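Local structure of tRNA (Adenine(22)-N(1))-methyltransferase (Mycoplasma capricolum subsp. capricolum, 6QE6) at residues T37-I42 and I107-I112; N94-V99 and Q129-Y134; D45-P50 and A62-I67. The protein probably methylates N1 of adenine 22 in tRNA, using S-adenosyl-L-methionine as methyl donor, and is seen here with the cofactor product S-adenosyl-L-homocysteine. One frame throughout, in Å; residues are numbered along the deposited sequence.

Interaction 1 of 3, residues T37-I42 and I107-I112. Unlike the reference sequence in segment 37-42: Ala38 (reference Thr).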
loop_
_atom_site.group_PDB
_atom_site.type_symbol
_atom_site.label_atom_id
_atom_site.label_comp_id
_atom_site.label_asym_id
_atom_site.label_seq_id
_atom_site.Cartn_x
_atom_site.Cartn_y
_atom_site.Cartn_z
ATOM N N THR A 37 -6.892 -17.299 -6.901
ATOM C CA THR A 37 -7.841 -18.149 -6.199
ATOM C C THR A 37 -8.496 -17.399 -5.042
ATOM O O THR A 37 -9.726 -17.295 -4.975
ATOM C CB THR A 37 -7.153 -19.433 -5.714
ATOM O OG1 THR A 37 -6.895 -20.278 -6.840
ATOM C CG2 THR A 37 -8.040 -20.183 -4.747
ATOM N N ALA A 38 -7.689 -16.850 -4.132
ATOM C CA ALA A 38 -8.206 -16.194 -2.937
ATOM C C ALA A 38 -7.406 -14.931 -2.653
ATOM O O ALA A 38 -6.174 -14.940 -2.718
ATOM C CB ALA A 38 -8.157 -17.132 -1.719
ATOM N N ILE A 39 -8.110 -13.845 -2.338
ATOM C CA ILE A 39 -7.472 -12.610 -1.896
ATOM C C ILE A 39 -8.065 -12.215 -0.550
ATOM O O ILE A 39 -9.171 -12.620 -0.191
ATOM C CB ILE A 39 -7.625 -11.465 -2.927
ATOM C CG1 ILE A 39 -9.100 -11.019 -3.066
ATOM C CG2 ILE A 39 -7.008 -11.870 -4.287
ATOM C CD1 ILE A 39 -9.506 -9.839 -2.160
ATOM N N ALA A 40 -7.323 -11.404 0.198
ATOM C CA ALA A 40 -7.834 -10.854 1.448
ATOM C C ALA A 40 -7.686 -9.335 1.433
ATOM O O ALA A 40 -6.585 -8.815 1.234
ATOM C CB ALA A 40 -7.122 -11.462 2.655
ATOM N N ASP A 41 -8.791 -8.623 1.635
ATOM C CA ASP A 41 -8.777 -7.167 1.747
ATOM C C ASP A 41 -8.739 -6.822 3.229
ATOM O O ASP A 41 -9.681 -7.124 3.967
ATOM C CB ASP A 41 -9.998 -6.558 1.061
ATOM C CG ASP A 41 -9.886 -5.044 0.858
ATOM O OD1 ASP A 41 -8.768 -4.460 0.967
ATOM O OD2 ASP A 41 -10.942 -4.443 0.559
ATOM N N ILE A 42 -7.644 -6.215 3.671
ATOM C CA ILE A 42 -7.504 -5.799 5.058
ATOM C C ILE A 42 -7.992 -4.368 5.197
ATOM O O ILE A 42 -7.500 -3.465 4.506
ATOM C CB ILE A 42 -6.051 -5.928 5.524
ATOM C CG1 ILE A 42 -5.490 -7.292 5.137
ATOM C CG2 ILE A 42 -5.970 -5.671 7.019
ATOM C CD1 ILE A 42 -6.290 -8.474 5.710
ATOM N N ILE A 107 -3.422 -17.509 0.244
ATOM C CA ILE A 107 -3.911 -16.239 -0.282
ATOM C C ILE A 107 -2.930 -15.736 -1.334
ATOM O O ILE A 107 -1.739 -15.567 -1.050
ATOM C CB ILE A 107 -4.108 -15.214 0.849
ATOM C CG1 ILE A 107 -5.223 -15.682 1.787
ATOM C CG2 ILE A 107 -4.413 -13.814 0.291
ATOM C CD1 ILE A 107 -5.164 -15.052 3.146
ATOM N N ASP A 108 -3.432 -15.500 -2.552
ATOM C CA ASP A 108 -2.587 -14.973 -3.621
ATOM C C ASP A 108 -2.198 -13.524 -3.348
ATOM O O ASP A 108 -1.032 -13.146 -3.498
ATOM C CB ASP A 108 -3.304 -15.083 -4.963
ATOM C CG ASP A 108 -3.568 -16.524 -5.367
ATOM O OD1 ASP A 108 -2.755 -17.080 -6.133
ATOM O OD2 ASP A 108 -4.571 -17.114 -4.908
ATOM N N TYR A 109 -3.157 -12.694 -2.940
ATOM C CA TYR A 109 -2.886 -11.281 -2.739
ATOM C C TYR A 109 -3.599 -10.806 -1.492
ATOM O O TYR A 109 -4.820 -10.950 -1.377
ATOM C CB TYR A 109 -3.368 -10.426 -3.904
ATOM C CG TYR A 109 -2.649 -10.595 -5.214
ATOM C CD1 TYR A 109 -1.565 -9.782 -5.545
ATOM C CD2 TYR A 109 -3.100 -11.519 -6.162
ATOM C CE1 TYR A 109 -0.934 -9.898 -6.770
ATOM C CE2 TYR A 109 -2.460 -11.660 -7.389
ATOM C CZ TYR A 109 -1.382 -10.844 -7.682
ATOM O OH TYR A 109 -0.768 -10.965 -8.896
ATOM N N VAL A 110 -2.853 -10.208 -0.583
ATOM C CA VAL A 110 -3.440 -9.408 0.471
ATOM C C VAL A 110 -3.373 -7.952 0.039
ATOM O O VAL A 110 -2.307 -7.467 -0.364
ATOM C CB VAL A 110 -2.719 -9.640 1.803
ATOM C CG1 VAL A 110 -3.131 -8.584 2.789
ATOM C CG2 VAL A 110 -3.051 -11.044 2.307
ATOM N N THR A 111 -4.515 -7.270 0.057
ATOM C CA THR A 111 -4.566 -5.848 -0.241
ATOM C C THR A 111 -4.852 -5.082 1.037
ATOM O O THR A 111 -5.671 -5.508 1.861
ATOM C CB THR A 111 -5.612 -5.499 -1.307
ATOM O OG1 THR A 111 -6.915 -5.927 -0.883
ATOM C CG2 THR A 111 -5.249 -6.161 -2.629
ATOM N N ILE A 112 -4.126 -3.979 1.211
ATOM C CA ILE A 112 -4.274 -3.079 2.339
ATOM C C ILE A 112 -4.331 -1.688 1.743
ATOM O O ILE A 112 -3.320 -1.196 1.220
ATOM C CB ILE A 112 -3.116 -3.193 3.336
ATOM C CG1 ILE A 112 -2.910 -4.647 3.754
ATOM C CG2 ILE A 112 -3.370 -2.301 4.525
ATOM C CD1 ILE A 112 -1.581 -4.925 4.435
#

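Interaction 2 of 3, residues N94-V99 and Q129-Y134. With SAH (S-adenosyl-L-homocysteine), chain C.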
loop_
_atom_site.group_PDB
_atom_site.type_symbol
_atom_site.label_atom_id
_atom_site.label_comp_id
_atom_site.label_asym_id
_atom_site.label_seq_id
_atom_site.Cartn_x
_atom_site.Cartn_y
_atom_site.Cartn_z
ATOM N N ASN A 94 -7.902 -7.951 13.632
ATOM C CA ASN A 94 -6.828 -6.959 13.582
ATOM C C ASN A 94 -5.798 -7.411 12.547
ATOM O O ASN A 94 -4.972 -8.294 12.810
ATOM C CB ASN A 94 -6.192 -6.800 14.954
ATOM C CG ASN A 94 -5.199 -5.658 15.023
ATOM O OD1 ASN A 94 -4.625 -5.233 14.020
ATOM N ND2 ASN A 94 -4.981 -5.163 16.228
ATOM N N GLY A 95 -5.849 -6.807 11.358
ATOM C CA GLY A 95 -4.837 -7.079 10.349
ATOM C C GLY A 95 -4.827 -8.549 9.942
ATOM O O GLY A 95 -5.829 -9.106 9.473
ATOM N N LEU A 96 -3.690 -9.209 10.133
ATOM C CA LEU A 96 -3.486 -10.546 9.599
ATOM C C LEU A 96 -3.627 -11.637 10.649
ATOM O O LEU A 96 -3.243 -12.779 10.385
ATOM C CB LEU A 96 -2.112 -10.633 8.946
ATOM C CG LEU A 96 -1.972 -9.693 7.755
ATOM C CD1 LEU A 96 -0.640 -9.930 7.076
ATOM C CD2 LEU A 96 -3.150 -9.856 6.780
ATOM N N GLU A 97 -4.158 -11.309 11.830
ATOM C CA GLU A 97 -4.247 -12.299 12.900
ATOM C C GLU A 97 -5.104 -13.485 12.494
ATOM O O GLU A 97 -4.843 -14.608 12.930
ATOM C CB GLU A 97 -4.800 -11.658 14.175
ATOM C CG GLU A 97 -3.771 -10.840 14.951
ATOM C CD GLU A 97 -4.392 -10.052 16.107
ATOM O OE1 GLU A 97 -5.601 -10.242 16.367
ATOM O OE2 GLU A 97 -3.681 -9.230 16.743
ATOM N N PHE A 98 -6.103 -13.259 11.634
ATOM C CA PHE A 98 -7.001 -14.325 11.218
ATOM C C PHE A 98 -6.314 -15.372 10.341
ATOM O O PHE A 98 -6.783 -16.515 10.270
ATOM C CB PHE A 98 -8.184 -13.729 10.467
ATOM C CG PHE A 98 -7.871 -13.354 9.041
ATOM C CD1 PHE A 98 -7.286 -12.128 8.744
ATOM C CD2 PHE A 98 -8.164 -14.222 7.997
ATOM C CE1 PHE A 98 -7.002 -11.783 7.439
ATOM C CE2 PHE A 98 -7.871 -13.884 6.690
ATOM C CZ PHE A 98 -7.291 -12.670 6.411
ATOM N N VAL A 99 -5.236 -15.008 9.638
ATOM C CA VAL A 99 -4.662 -15.925 8.656
ATOM C C VAL A 99 -4.128 -17.203 9.299
ATOM O O VAL A 99 -4.046 -18.233 8.630
ATOM C CB VAL A 99 -3.564 -15.214 7.838
ATOM C CG1 VAL A 99 -2.980 -16.144 6.782
ATOM C CG2 VAL A 99 -4.128 -13.944 7.181
ATOM N N GLN A 129 3.109 -17.483 5.867
ATOM C CA GLN A 129 3.520 -18.201 4.671
ATOM C C GLN A 129 2.345 -18.516 3.745
ATOM O O GLN A 129 2.562 -18.818 2.567
ATOM C CB GLN A 129 4.269 -19.472 5.073
ATOM C CG GLN A 129 3.395 -20.717 5.147
ATOM C CD GLN A 129 3.289 -21.432 3.799
ATOM O OE1 GLN A 129 4.216 -21.359 2.980
ATOM N NE2 GLN A 129 2.150 -22.109 3.555
ATOM N N LYS A 130 1.104 -18.433 4.241
ATOM C CA LYS A 130 -0.064 -18.557 3.373
ATOM C C LYS A 130 -0.172 -17.432 2.348
ATOM O O LYS A 130 -0.892 -17.586 1.356
ATOM C CB LYS A 130 -1.341 -18.575 4.208
ATOM C CG LYS A 130 -1.511 -19.807 5.079
ATOM C CD LYS A 130 -2.775 -19.698 5.884
ATOM C CE LYS A 130 -3.080 -20.985 6.596
ATOM N NZ LYS A 130 -4.408 -20.943 7.262
ATOM N N ILE A 131 0.508 -16.307 2.559
ATOM C CA ILE A 131 0.333 -15.108 1.741
ATOM C C ILE A 131 1.458 -15.020 0.720
ATOM O O ILE A 131 2.641 -15.098 1.081
ATOM C CB ILE A 131 0.310 -13.843 2.614
ATOM C CG1 ILE A 131 -0.875 -13.879 3.575
ATOM C CG2 ILE A 131 0.337 -12.615 1.735
ATOM C CD1 ILE A 131 -0.588 -13.192 4.885
ATOM N N SER A 132 1.101 -14.814 -0.550
ATOM C CA SER A 132 2.106 -14.749 -1.605
ATOM C C SER A 132 2.466 -13.334 -2.041
ATOM O O SER A 132 3.596 -13.118 -2.472
ATOM C CB SER A 132 1.643 -15.543 -2.836
ATOM O OG SER A 132 1.944 -16.916 -2.680
ATOM N N ASN A 133 1.535 -12.379 -1.988
ATOM C CA ASN A 133 1.771 -11.044 -2.519
ATOM C C ASN A 133 0.975 -10.029 -1.721
ATOM O O ASN A 133 -0.113 -10.323 -1.229
ATOM C CB ASN A 133 1.356 -10.879 -3.980
ATOM C CG ASN A 133 2.021 -11.851 -4.892
ATOM O OD1 ASN A 133 3.147 -11.631 -5.345
ATOM N ND2 ASN A 133 1.318 -12.935 -5.200
ATOM N N TYR A 134 1.526 -8.828 -1.610
ATOM C CA TYR A 134 0.811 -7.697 -1.057
ATOM C C TYR A 134 0.630 -6.666 -2.149
ATOM O O TYR A 134 1.541 -6.434 -2.951
ATOM C CB TYR A 134 1.557 -7.065 0.117
ATOM C CG TYR A 134 1.600 -7.945 1.333
ATOM C CD1 TYR A 134 0.563 -7.926 2.258
ATOM C CD2 TYR A 134 2.671 -8.810 1.551
ATOM C CE1 TYR A 134 0.587 -8.735 3.362
ATOM C CE2 TYR A 134 2.706 -9.618 2.661
ATOM C CZ TYR A 134 1.668 -9.580 3.562
ATOM O OH TYR A 134 1.704 -10.385 4.673
HETATM N N SAH C . -10.252 -0.183 2.087
HETATM C CA SAH C . -11.025 1.038 1.885
HETATM C CB SAH C . -11.387 1.682 3.231
HETATM C CG SAH C . -10.232 2.240 4.066
HETATM S SD SAH C . -10.822 3.096 5.550
HETATM C C SAH C . -10.274 2.042 1.006
HETATM O O SAH C . -9.049 1.966 0.862
HETATM O OXT SAH C . -10.871 2.955 0.424
HETATM C "C5'" SAH C . -9.734 2.119 6.614
HETATM C "C4'" SAH C . -10.430 0.875 7.155
HETATM O "O4'" SAH C . -9.475 0.048 7.775
HETATM C "C3'" SAH C . -11.456 1.200 8.225
HETATM O "O3'" SAH C . -12.675 0.567 7.913
HETATM C "C2'" SAH C . -10.887 0.615 9.507
HETATM O "O2'" SAH C . -11.928 0.090 10.285
HETATM C "C1'" SAH C . -9.961 -0.463 8.990
HETATM N N9 SAH C . -8.815 -0.726 9.861
HETATM C C8 SAH C . -8.082 0.184 10.567
HETATM N N7 SAH C . -7.102 -0.493 11.225
HETATM C C5 SAH C . -7.200 -1.797 10.943
HETATM C C6 SAH C . -6.467 -2.899 11.353
HETATM N N6 SAH C . -5.436 -2.763 12.185
HETATM N N1 SAH C . -6.822 -4.145 10.889
HETATM C C2 SAH C . -7.886 -4.297 10.023
HETATM N N3 SAH C . -8.606 -3.190 9.626
HETATM C C4 SAH C . -8.267 -1.962 10.079
#

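Interaction 3 of 3, residues D45-P50 and A62-I67. With SAH (S-adenosyl-L-homocysteine), chain C.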
loop_
_atom_site.group_PDB
_atom_site.type_symbol
_atom_site.label_atom_id
_atom_site.label_comp_id
_atom_site.label_asym_id
_atom_site.label_seq_id
_atom_site.Cartn_x
_atom_site.Cartn_y
_atom_site.Cartn_z
ATOM N N ASP A 45 -13.698 -2.030 4.846
ATOM C CA ASP A 45 -14.778 -1.062 4.987
ATOM C C ASP A 45 -16.086 -1.625 4.442
ATOM O O ASP A 45 -16.739 -2.419 5.121
ATOM C CB ASP A 45 -14.434 0.248 4.292
ATOM C CG ASP A 45 -15.544 1.263 4.417
ATOM O OD1 ASP A 45 -16.117 1.381 5.525
ATOM O OD2 ASP A 45 -15.866 1.914 3.399
ATOM N N HIS A 46 -16.478 -1.249 3.221
ATOM C CA HIS A 46 -17.740 -1.707 2.648
ATOM C C HIS A 46 -17.555 -2.775 1.577
ATOM O O HIS A 46 -18.505 -3.064 0.837
ATOM C CB HIS A 46 -18.541 -0.530 2.079
ATOM C CG HIS A 46 -19.226 0.301 3.129
ATOM N ND1 HIS A 46 -20.216 1.216 2.828
ATOM C CD2 HIS A 46 -19.055 0.359 4.473
ATOM C CE1 HIS A 46 -20.620 1.804 3.941
ATOM N NE2 HIS A 46 -19.931 1.304 4.953
ATOM N N ALA A 47 -16.359 -3.365 1.474
ATOM C CA ALA A 47 -16.119 -4.574 0.688
ATOM C C ALA A 47 -16.383 -4.377 -0.801
ATOM O O ALA A 47 -16.556 -5.359 -1.530
ATOM C CB ALA A 47 -16.950 -5.752 1.208
ATOM N N TYR A 48 -16.409 -3.123 -1.265
ATOM C CA TYR A 48 -16.587 -2.868 -2.692
ATOM C C TYR A 48 -15.412 -3.386 -3.522
ATOM O O TYR A 48 -15.604 -3.787 -4.673
ATOM C CB TYR A 48 -16.806 -1.371 -2.933
ATOM C CG TYR A 48 -18.188 -0.878 -2.521
ATOM C CD1 TYR A 48 -19.335 -1.490 -3.008
ATOM C CD2 TYR A 48 -18.341 0.198 -1.652
ATOM C CE1 TYR A 48 -20.602 -1.056 -2.643
ATOM C CE2 TYR A 48 -19.605 0.648 -1.280
ATOM C CZ TYR A 48 -20.736 0.012 -1.781
ATOM O OH TYR A 48 -22.005 0.442 -1.427
ATOM N N LEU A 49 -14.189 -3.400 -2.966
ATOM C CA LEU A 49 -13.076 -3.992 -3.709
ATOM C C LEU A 49 -13.202 -5.513 -3.806
ATOM O O LEU A 49 -13.078 -6.050 -4.924
ATOM C CB LEU A 49 -11.734 -3.556 -3.106
ATOM C CG LEU A 49 -10.469 -4.224 -3.671
ATOM C CD1 LEU A 49 -10.279 -3.888 -5.138
ATOM C CD2 LEU A 49 -9.201 -3.832 -2.878
ATOM N N PRO A 50 -13.440 -6.264 -2.716
ATOM C CA PRO A 50 -13.722 -7.702 -2.893
ATOM C C PRO A 50 -14.870 -7.978 -3.843
ATOM O O PRO A 50 -14.770 -8.888 -4.677
ATOM C CB PRO A 50 -14.037 -8.173 -1.465
ATOM C CG PRO A 50 -13.255 -7.274 -0.598
ATOM C CD PRO A 50 -13.273 -5.925 -1.290
ATOM N N ALA A 62 -12.958 -14.159 -1.838
ATOM C CA ALA A 62 -12.330 -13.038 -1.158
ATOM C C ALA A 62 -12.654 -13.089 0.327
ATOM O O ALA A 62 -13.778 -13.407 0.727
ATOM C CB ALA A 62 -12.772 -11.685 -1.743
ATOM N N TYR A 63 -11.648 -12.793 1.133
ATOM C CA TYR A 63 -11.817 -12.509 2.551
ATOM C C TYR A 63 -11.902 -10.994 2.750
ATOM O O TYR A 63 -10.960 -10.266 2.415
ATOM C CB TYR A 63 -10.652 -13.100 3.341
ATOM C CG TYR A 63 -10.556 -14.590 3.210
ATOM C CD1 TYR A 63 -11.542 -15.430 3.728
ATOM C CD2 TYR A 63 -9.484 -15.165 2.575
ATOM C CE1 TYR A 63 -11.439 -16.814 3.602
ATOM C CE2 TYR A 63 -9.376 -16.529 2.451
ATOM C CZ TYR A 63 -10.341 -17.351 2.960
ATOM O OH TYR A 63 -10.176 -18.716 2.806
ATOM N N ALA A 64 -13.019 -10.520 3.282
ATOM C CA ALA A 64 -13.261 -9.086 3.465
ATOM C C ALA A 64 -13.152 -8.779 4.956
ATOM O O ALA A 64 -14.091 -9.023 5.718
ATOM C CB ALA A 64 -14.616 -8.684 2.899
ATOM N N CYS A 65 -12.006 -8.238 5.363
ATOM C CA CYS A 65 -11.596 -8.181 6.761
ATOM C C CYS A 65 -11.605 -6.756 7.285
ATOM O O CYS A 65 -11.235 -5.816 6.576
ATOM C CB CYS A 65 -10.186 -8.750 6.954
ATOM S SG CYS A 65 -9.805 -10.187 5.919
ATOM N N ASP A 66 -11.992 -6.612 8.543
ATOM C CA ASP A 66 -11.927 -5.332 9.215
ATOM C C ASP A 66 -11.727 -5.554 10.710
ATOM O O ASP A 66 -12.153 -6.562 11.280
ATOM C CB ASP A 66 -13.181 -4.493 8.946
ATOM C CG ASP A 66 -12.910 -2.996 9.060
ATOM O OD1 ASP A 66 -12.488 -2.556 10.150
ATOM O OD2 ASP A 66 -13.089 -2.263 8.062
ATOM N N ILE A 67 -11.056 -4.595 11.336
ATOM C CA ILE A 67 -10.901 -4.625 12.779
ATOM C C ILE A 67 -12.178 -4.182 13.489
ATOM O O ILE A 67 -12.358 -4.492 14.675
ATOM C CB ILE A 67 -9.684 -3.758 13.152
ATOM C CG1 ILE A 67 -9.224 -4.039 14.581
ATOM C CG2 ILE A 67 -9.973 -2.286 12.907
ATOM C CD1 ILE A 67 -7.893 -3.354 14.919
HETATM N N SAH C . -10.252 -0.183 2.087
HETATM C CA SAH C . -11.025 1.038 1.885
HETATM C CB SAH C . -11.387 1.682 3.231
HETATM C CG SAH C . -10.232 2.240 4.066
HETATM S SD SAH C . -10.822 3.096 5.550
HETATM C C SAH C . -10.274 2.042 1.006
HETATM O O SAH C . -9.049 1.966 0.862
HETATM O OXT SAH C . -10.871 2.955 0.424
HETATM C "C5'" SAH C . -9.734 2.119 6.614
HETATM C "C4'" SAH C . -10.430 0.875 7.155
HETATM O "O4'" SAH C . -9.475 0.048 7.775
HETATM C "C3'" SAH C . -11.456 1.200 8.225
HETATM O "O3'" SAH C . -12.675 0.567 7.913
HETATM C "C2'" SAH C . -10.887 0.615 9.507
HETATM O "O2'" SAH C . -11.928 0.090 10.285
HETATM C "C1'" SAH C . -9.961 -0.463 8.990
HETATM N N9 SAH C . -8.815 -0.726 9.861
HETATM C C8 SAH C . -8.082 0.184 10.567
HETATM N N7 SAH C . -7.102 -0.493 11.225
HETATM C C5 SAH C . -7.200 -1.797 10.943
HETATM C C6 SAH C . -6.467 -2.899 11.353
HETATM N N6 SAH C . -5.436 -2.763 12.185
HETATM N N1 SAH C . -6.822 -4.145 10.889
HETATM C C2 SAH C . -7.886 -4.297 10.023
HETATM N N3 SAH C . -8.606 -3.190 9.626
HETATM C C4 SAH C . -8.267 -1.962 10.079
#

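Interaction 1 of 3, residues T37-I42 and I107-I112
Thr111 holds OG1 between its backbone N and carbonyl carbon (chi1 58°), which turns the hydroxyl toward Asp41. The Asp41 carboxylate swings anti to its own backbone N (chi1 -167°) and comes to meet it. Thr111 OG1 donates to Asp41 OD1 over 3.0 Å, reaching the oxygen from above the carboxylate plane. The other oxygen, Asp41 OD2, bonds to the hydroxyl of Thr44, so both ends of this buried acid have a partner.

At the other end of the contact Asp108 OD2 takes two backbone N-H groups from one face of its carboxylate. Ala38 N lies 3.2 Å from Asp108 OD2 and gives a nearly straight bond on the anti side. Thr37 N comes in from well above the plane and makes a more bent bond. Asp108 N returns a bond to Ala38 O (2.8 Å), so Asp108 bonds through both its carboxylate and its backbone N to the start of the strand. Ala38 differs from the reference sequence, which has Thr.

Between these ends two parallel strands pair through their backbones. Ala40 O accepts from Thr111 N at 2.8 Å, and Ile42 N donates to Thr111 O at 2.8 Å. On the sheet face of Ala40 and Ile42 the contact is apolar. Ile42 CG1 touches Val110 CG1 at 3.6 Å, and Ala40 CB sits near Val110 CG2 and Ile107 CD1. On the other face Ile39 CG2 meets Tyr109 CB at 3.9 Å.

Both strands lie inside the parallel part of the methyltransferase sheet. Strand 59-66 flanks 36-42, and strand 133-138 flanks 109-115. Helix 48-55 covers the face of Ile39, Asp41 and Thr111, while Leu96 and Phe98 cover Ile42, which also touches the bound S-adenosyl-L-homocysteine.

Interaction 2 of 3, residues N94-V99 and Q129-Y134
Lys130 NZ binds two backbone carbonyls, Val99 O across the contact and Ile104 O. The bond from Lys130 NZ to Val99 O is 3.1 Å long and runs nearly straight on from the carbonyl. The lysine chain is extended beyond CG and runs alongside Val99, pointing the opposite way. Lys130 CD packs on Val99 CG1 at 3.7 Å, and the amine reaches the carbonyl.

Next to this bond the contact is apolar. Ile131 CD1 touches Leu96 CD1 at 3.9 Å and lies close to Val99 CG1. Leu96 CD1 also comes to the edge of the Tyr134 ring, near its plane, and approaches Tyr134 OH at 3.4 Å. That hydroxyl is hydrogen-bonded to Asp127. Ile131 CG2 lies over one face of the same ring, toward the rim.

Segment 94-99 starts with a type II' beta turn from Asn94 to Glu97. Gly95 sits in it with positive phi. The turn holds the adenine of S-adenosyl-L-homocysteine: Gly95 N donates to N1 of the ligand at 2.9 Å, and Asn94 OD1 accepts from N6 at 3.2 Å. Together these bonds read the Watson-Crick edge of the base.

The chemistry is thus divided. Polar bonds to the adenine come from the start of the loop, and the far side of the loop is held by buried methyl groups and by one lysine, whose probable positive charge would be eased by two carbonyl oxygens.

Interaction 3 of 3, residues D45-P50 and A62-I67
Asp66 meets Asp45 through OD2. Its carboxylate stands anti to the backbone N (chi1 -154°), which carries both oxygens to the cofactor side of the strand end. Asp45 N donates to the anti lone pair of Asp66 OD2 over 3.3 Å, at an N-H...O angle of 146°. The same oxygen accepts from the ribose hydroxyl O3' of S-adenosyl-L-homocysteine at 2.9 Å. The other oxygen, Asp66 OD1, takes O2' of the ligand at 2.7 Å and also accepts from Asn68 N. Each oxygen thus has a ribose hydroxyl and a backbone N-H, which together fix the rotation of the carboxylate.

The bond from CA to CB of Asp45 points away from strand 59-66, and CG is anti to the backbone N (chi1 180°). Its CB lies 3.5 Å from CB of the ligand, so the residue borders the homocysteine part.

This is the start of a Rossmann-like beta-alpha-beta unit: strand 36-42, helix 48-55, strand 59-66. As in other class I methyltransferases, the acidic residue at the end of the second strand grips both ribose hydroxyls. The turn after the first strand passes beside the cofactor.

Farther along, small side chains bring helix and strand close together. Ala47, at the N-cap position of helix 48-55, sets its CB 4.1 Å from Ala64 CB. Pro50 lies in the first turn of the helix and faces the strand. Its CB touches Ala62 CB at 3.7 Å, and its CG rests near Ala64 CB. Ile88 of the next strand touches Pro50, Ala62 and Ala64. Ile67 follows Asp66, and its CG2 branch meets the adenine at C4 of the ligand, 3.3 Å away, while its CD1 lies near N6.

Overall arrangement
All three contacts are buried, and they meet around one sheet. Interaction 1 lies in its middle and pairs two parallel strands by backbone bonds, with an acid bonded at each end. Interactions 2 and 3 bury less surface and join loops or a helix start to the sheet, mostly by side chains. Interaction 3 is nested in the chain loop closed by interaction 1; their strands 59-66 and 36-42 are neighbours. Interaction 2 shares the sheet through strand 133-138, next to 109-115, and its Leu96 packs on Ile42. Both interactions 2 and 3 hydrogen-bond the cofactor product, interaction 2 at the adenine edge and interaction 3 at the ribose. Ile67 and Asn94 touch where these two sites meet.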